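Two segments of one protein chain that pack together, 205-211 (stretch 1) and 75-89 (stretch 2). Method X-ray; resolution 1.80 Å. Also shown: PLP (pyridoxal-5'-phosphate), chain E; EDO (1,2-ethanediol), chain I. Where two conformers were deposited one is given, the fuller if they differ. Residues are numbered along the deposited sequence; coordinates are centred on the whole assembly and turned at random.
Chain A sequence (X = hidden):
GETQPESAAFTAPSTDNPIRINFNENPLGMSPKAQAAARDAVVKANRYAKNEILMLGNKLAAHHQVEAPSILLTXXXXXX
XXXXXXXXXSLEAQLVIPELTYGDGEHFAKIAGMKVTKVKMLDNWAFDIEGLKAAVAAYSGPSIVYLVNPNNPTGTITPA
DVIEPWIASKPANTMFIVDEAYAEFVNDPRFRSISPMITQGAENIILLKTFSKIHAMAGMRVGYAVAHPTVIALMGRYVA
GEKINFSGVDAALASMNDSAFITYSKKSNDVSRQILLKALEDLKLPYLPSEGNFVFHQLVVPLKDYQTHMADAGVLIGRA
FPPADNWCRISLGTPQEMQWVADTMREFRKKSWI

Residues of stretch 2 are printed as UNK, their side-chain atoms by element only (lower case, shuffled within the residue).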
# COMPACT_ATOMS: atom_id res chain seq x y z
N ILE A 205 14.91 12.84 12.94
CA ILE A 205 13.51 12.62 13.29
C ILE A 205 12.69 12.20 12.07
O ILE A 205 12.73 12.89 11.05
CB ILE A 205 12.79 13.89 13.83
CG1 ILE A 205 13.60 14.60 14.89
CG2 ILE A 205 11.37 13.51 14.30
CD1 ILE A 205 13.00 15.97 15.36
N ILE A 206 11.93 11.11 12.21
CA ILE A 206 10.84 10.71 11.30
C ILE A 206 9.51 10.88 12.10
O ILE A 206 9.30 10.25 13.14
CB ILE A 206 11.05 9.22 10.79
CG1 ILE A 206 12.36 9.08 10.01
CG2 ILE A 206 9.84 8.69 9.98
CD1 ILE A 206 12.95 7.57 9.94
N LEU A 207 8.66 11.76 11.61
CA LEU A 207 7.31 11.91 12.10
C LEU A 207 6.40 11.10 11.22
O LEU A 207 6.42 11.24 9.98
CB LEU A 207 6.88 13.36 12.05
CG LEU A 207 5.43 13.73 12.33
CD1 LEU A 207 4.99 13.22 13.71
CD2 LEU A 207 5.29 15.23 12.22
N LEU A 208 5.58 10.29 11.84
CA LEU A 208 4.59 9.50 11.12
C LEU A 208 3.21 9.98 11.51
O LEU A 208 2.91 10.16 12.72
CB LEU A 208 4.73 8.03 11.44
CG LEU A 208 6.03 7.35 11.03
CD1 LEU A 208 6.00 5.97 11.53
CD2 LEU A 208 6.31 7.43 9.47
N LYS A 209 2.39 10.16 10.47
CA LYS A 209 1.01 10.57 10.64
C LYS A 209 0.10 9.77 9.71
O LYS A 209 0.56 9.10 8.78
CB LYS A 209 0.85 12.09 10.47
CG LYS A 209 1.33 12.89 11.74
CD LYS A 209 1.09 14.39 11.67
CE LYS A 209 -0.41 14.71 11.77
NZ LYS A 209 -0.97 14.54 13.16
N THR A 210 -1.19 9.80 10.00
CA THR A 210 -2.18 8.98 9.29
C THR A 210 -3.49 9.74 9.17
O THR A 210 -3.75 10.59 9.99
CB THR A 210 -2.42 7.64 10.00
OG1 THR A 210 -3.30 6.82 9.21
CG2 THR A 210 -2.99 7.85 11.40
N PHE A 211 -4.29 9.43 8.15
CA PHE A 211 -5.68 9.91 8.02
C PHE A 211 -6.71 8.95 8.67
O PHE A 211 -7.92 9.15 8.57
CB PHE A 211 -6.01 10.13 6.55
CG PHE A 211 -5.42 11.38 5.95
CD1 PHE A 211 -4.11 11.45 5.50
CD2 PHE A 211 -6.20 12.51 5.85
CE1 PHE A 211 -3.60 12.63 4.94
CE2 PHE A 211 -5.71 13.69 5.28
CZ PHE A 211 -4.41 13.75 4.83
N UNK A 75 0.72 4.02 2.32
CA UNK A 75 -0.62 3.39 2.45
C UNK A 75 -0.90 3.11 3.91
O UNK A 75 -0.60 2.02 4.43
c UNK A 75 -0.76 2.14 1.57
N UNK A 76 -1.40 4.13 4.59
CA UNK A 76 -1.46 4.20 6.05
C UNK A 76 -0.09 4.41 6.67
O UNK A 76 0.92 4.21 6.01
N UNK A 77 -0.04 4.76 7.95
CA UNK A 77 1.22 4.88 8.61
C UNK A 77 1.83 3.50 8.92
O UNK A 77 3.03 3.41 9.27
o UNK A 77 0.24 5.18 10.84
c UNK A 77 1.08 5.78 9.86
N UNK A 78 1.04 2.41 8.79
CA UNK A 78 1.58 1.04 8.95
C UNK A 78 2.79 0.85 8.02
O UNK A 78 3.84 0.34 8.44
c UNK A 78 0.51 -0.04 8.66
o UNK A 78 -0.66 0.07 9.47
N UNK A 79 2.64 1.30 6.79
CA UNK A 79 3.70 1.21 5.78
C UNK A 79 4.86 2.16 6.03
O UNK A 79 6.01 1.82 5.76
c UNK A 79 3.17 1.32 4.35
o UNK A 79 4.33 -1.30 3.94
o UNK A 79 2.41 -2.23 3.39
c UNK A 79 3.09 -1.22 3.75
c UNK A 79 2.32 0.10 3.89
N UNK A 80 4.57 3.29 6.66
CA UNK A 80 5.60 4.22 7.16
C UNK A 80 6.49 3.67 8.23
O UNK A 80 7.72 3.83 8.17
N UNK A 81 5.90 2.93 9.17
CA UNK A 81 6.68 2.31 10.24
C UNK A 81 7.61 1.27 9.63
O UNK A 81 8.80 1.26 9.94
c UNK A 81 5.79 1.64 11.31
c UNK A 81 3.60 2.07 12.71
c UNK A 81 4.86 2.66 11.95
c UNK A 81 6.70 0.91 12.34
N UNK A 82 7.06 0.43 8.76
CA UNK A 82 7.87 -0.56 8.03
C UNK A 82 9.02 0.07 7.28
O UNK A 82 10.17 -0.32 7.45
c UNK A 82 7.02 -1.43 7.09
n UNK A 82 6.84 -0.99 2.68
c UNK A 82 7.86 -2.60 6.51
n UNK A 82 8.74 -2.02 3.43
c UNK A 82 7.41 -1.84 3.49
c UNK A 82 7.14 -3.38 5.39
n UNK A 82 6.65 -2.46 4.38
N UNK A 83 8.74 1.08 6.48
CA UNK A 83 9.76 1.72 5.66
C UNK A 83 10.84 2.41 6.50
O UNK A 83 12.03 2.30 6.16
c UNK A 83 9.13 2.72 4.70
N UNK A 84 10.42 3.06 7.58
CA UNK A 84 11.33 3.71 8.50
C UNK A 84 12.27 2.69 9.09
O UNK A 84 13.48 2.92 9.10
c UNK A 84 10.59 4.49 9.59
N UNK A 85 11.74 1.57 9.55
CA UNK A 85 12.59 0.52 10.16
C UNK A 85 13.51 -0.12 9.11
O UNK A 85 14.72 -0.30 9.34
c UNK A 85 10.88 -0.01 12.00
c UNK A 85 11.74 -0.59 10.85
c UNK A 85 11.65 0.47 13.17
c UNK A 85 12.63 -1.79 11.33
N UNK A 86 12.97 -0.43 7.93
CA UNK A 86 13.82 -1.05 6.89
C UNK A 86 14.96 -0.12 6.47
O UNK A 86 16.10 -0.57 6.21
o UNK A 86 10.42 -4.03 4.84
c UNK A 86 11.43 -3.32 4.71
c UNK A 86 12.13 -2.78 5.97
c UNK A 86 12.95 -1.50 5.68
o UNK A 86 11.90 -3.02 3.59
N UNK A 87 14.67 1.17 6.40
CA UNK A 87 15.65 2.14 5.94
C UNK A 87 16.83 2.27 6.89
O UNK A 87 17.94 2.51 6.43
c UNK A 87 14.98 3.53 5.74
N UNK A 88 16.60 2.07 8.19
CA UNK A 88 17.60 2.31 9.23
C UNK A 88 18.05 1.03 9.95
O UNK A 88 18.87 1.09 10.87
c UNK A 88 16.06 5.20 8.79
o UNK A 88 17.44 8.26 7.35
c UNK A 88 17.09 3.39 10.19
c UNK A 88 17.34 7.08 8.05
c UNK A 88 17.14 4.72 9.49
c UNK A 88 16.13 6.38 8.09
c UNK A 88 18.44 6.60 8.71
c UNK A 88 18.34 5.42 9.41
N UNK A 89 17.58 -0.11 9.48
CA UNK A 89 17.94 -1.39 10.05
C UNK A 89 19.34 -1.84 9.65
O UNK A 89 19.81 -1.56 8.57
c UNK A 89 16.91 -2.43 9.62
N1 PLP E . 0.44 3.99 14.74
C2 PLP E . -0.36 3.75 15.83
C2A PLP E . 0.09 4.24 17.18
C3 PLP E . -1.54 3.03 15.65
O3 PLP E . -2.33 2.78 16.73
C4 PLP E . -1.89 2.57 14.36
C4A PLP E . -3.23 1.91 14.12
O4A PLP E . -3.51 1.00 14.88
C5 PLP E . -1.06 2.82 13.26
C6 PLP E . 0.12 3.52 13.49
C5A PLP E . -1.38 2.33 11.87
O4P PLP E . -2.58 2.88 11.30
P PLP E . -2.73 3.11 9.73
O1P PLP E . -1.95 2.11 8.94
O2P PLP E . -2.24 4.52 9.57
O3P PLP E . -4.24 3.00 9.55
C1 EDO I . 19.79 4.04 12.82
O1 EDO I . 20.44 3.40 11.71
C2 EDO I . 20.63 5.14 13.45
O2 EDO I . 21.13 6.07 12.47

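Position 75 carries one side-chain carbon and touches nothing on stretch 1; a lone CB defines Ala75. Position 76 has no side-chain atoms, so it is glycine. Its phi of 72° favours that assignment, and an ideal CB would lie 2.5 Å from PLP O1P, a clash. The CA of Gly76 is 4.5 Å from Thr210 OG1.

Position 77 has one carbon followed by one oxygen, the pattern of serine. The CA-to-CB bond points toward the strand, and CB lies 3.5 Å from Lys209 O. With chi1 in p, Ser77 OG sits 3.7 Å from Thr210 CB and donates to PLP O2P at 2.9 Å; Ser77 N reaches the same oxygen at 2.7 Å. Position 78 repeats the carbon-oxygen pattern but points away from stretch 1: Ser78. Its OG makes a very short hydrogen bond of 2.5 Å to PLP O1P, and Ser78 N adds another to O1P at 3.0 Å.

Position 79 has three carbons, the third bearing two oxygens. That is a carboxylate at the end of a three-carbon chain, Glu79, out of reach of the strand. Position 80 is again bare, hence Gly80; an ideal CB would point toward the strand and come within 3.0 Å of Leu208 CD2, a clash. The absent side chain lets the leucine methyl approach the backbone, with Leu208 CD2 4.0 Å from Gly80 C.

Position 81 has four carbons, forked at the first, with one arm two carbons long: Ile81. Although its CA-to-CB bond points sideways, Ile81 CG1 packs 3.5 Å from Leu208 CD1, while Ile81 CD1 lies 3.8 Å from PLP C6. Position 82 has three carbons, a nitrogen, and a carbon carrying two more nitrogens, a guanidinium: Arg82. It forms salt bridges within the helix, Arg82 NE to Glu79 OE1 at 2.6 Å and Arg82 NH1 to a carboxylate oxygen of position 86 at 3.0 Å.

Positions 83 and 84 have one carbon each and are Ala83 and Ala84. The first is out of reach; Ala84 CB points toward the strand and meets Ile206 CD1 at 3.9 Å. Position 85, four carbons forked at the first with one two-carbon arm, is Ile85, directed away. Position 86 has three carbons, the last with two oxygens: Glu86, the second carboxylate partner of Arg82. Position 87, with one carbon, is Ala87. Position 88 has a carbon and a six-carbon ring bearing one oxygen: Tyr88, whose CE2 is 3.9 Å from Ile206 CD1. Position 89, one carbon, is Ala89, the first residue beyond helical phi/psi.

The helix runs nearly antiparallel to the strand (160°), with axes 7.5 Å apart at closest approach. Alternation along the strand sends Ile206, Leu208 and Thr210 toward it. No hydrogen bond crosses the 334 Å² contact: apolar packing dominates around Ile206 and Leu208, while near Thr210 the phosphate links the segments, PLP O2P accepting from Thr210 OG1 at 2.6 Å as well as from Ser77.

Stretch 2 75-89: AGSSEGIRAAIEAYA
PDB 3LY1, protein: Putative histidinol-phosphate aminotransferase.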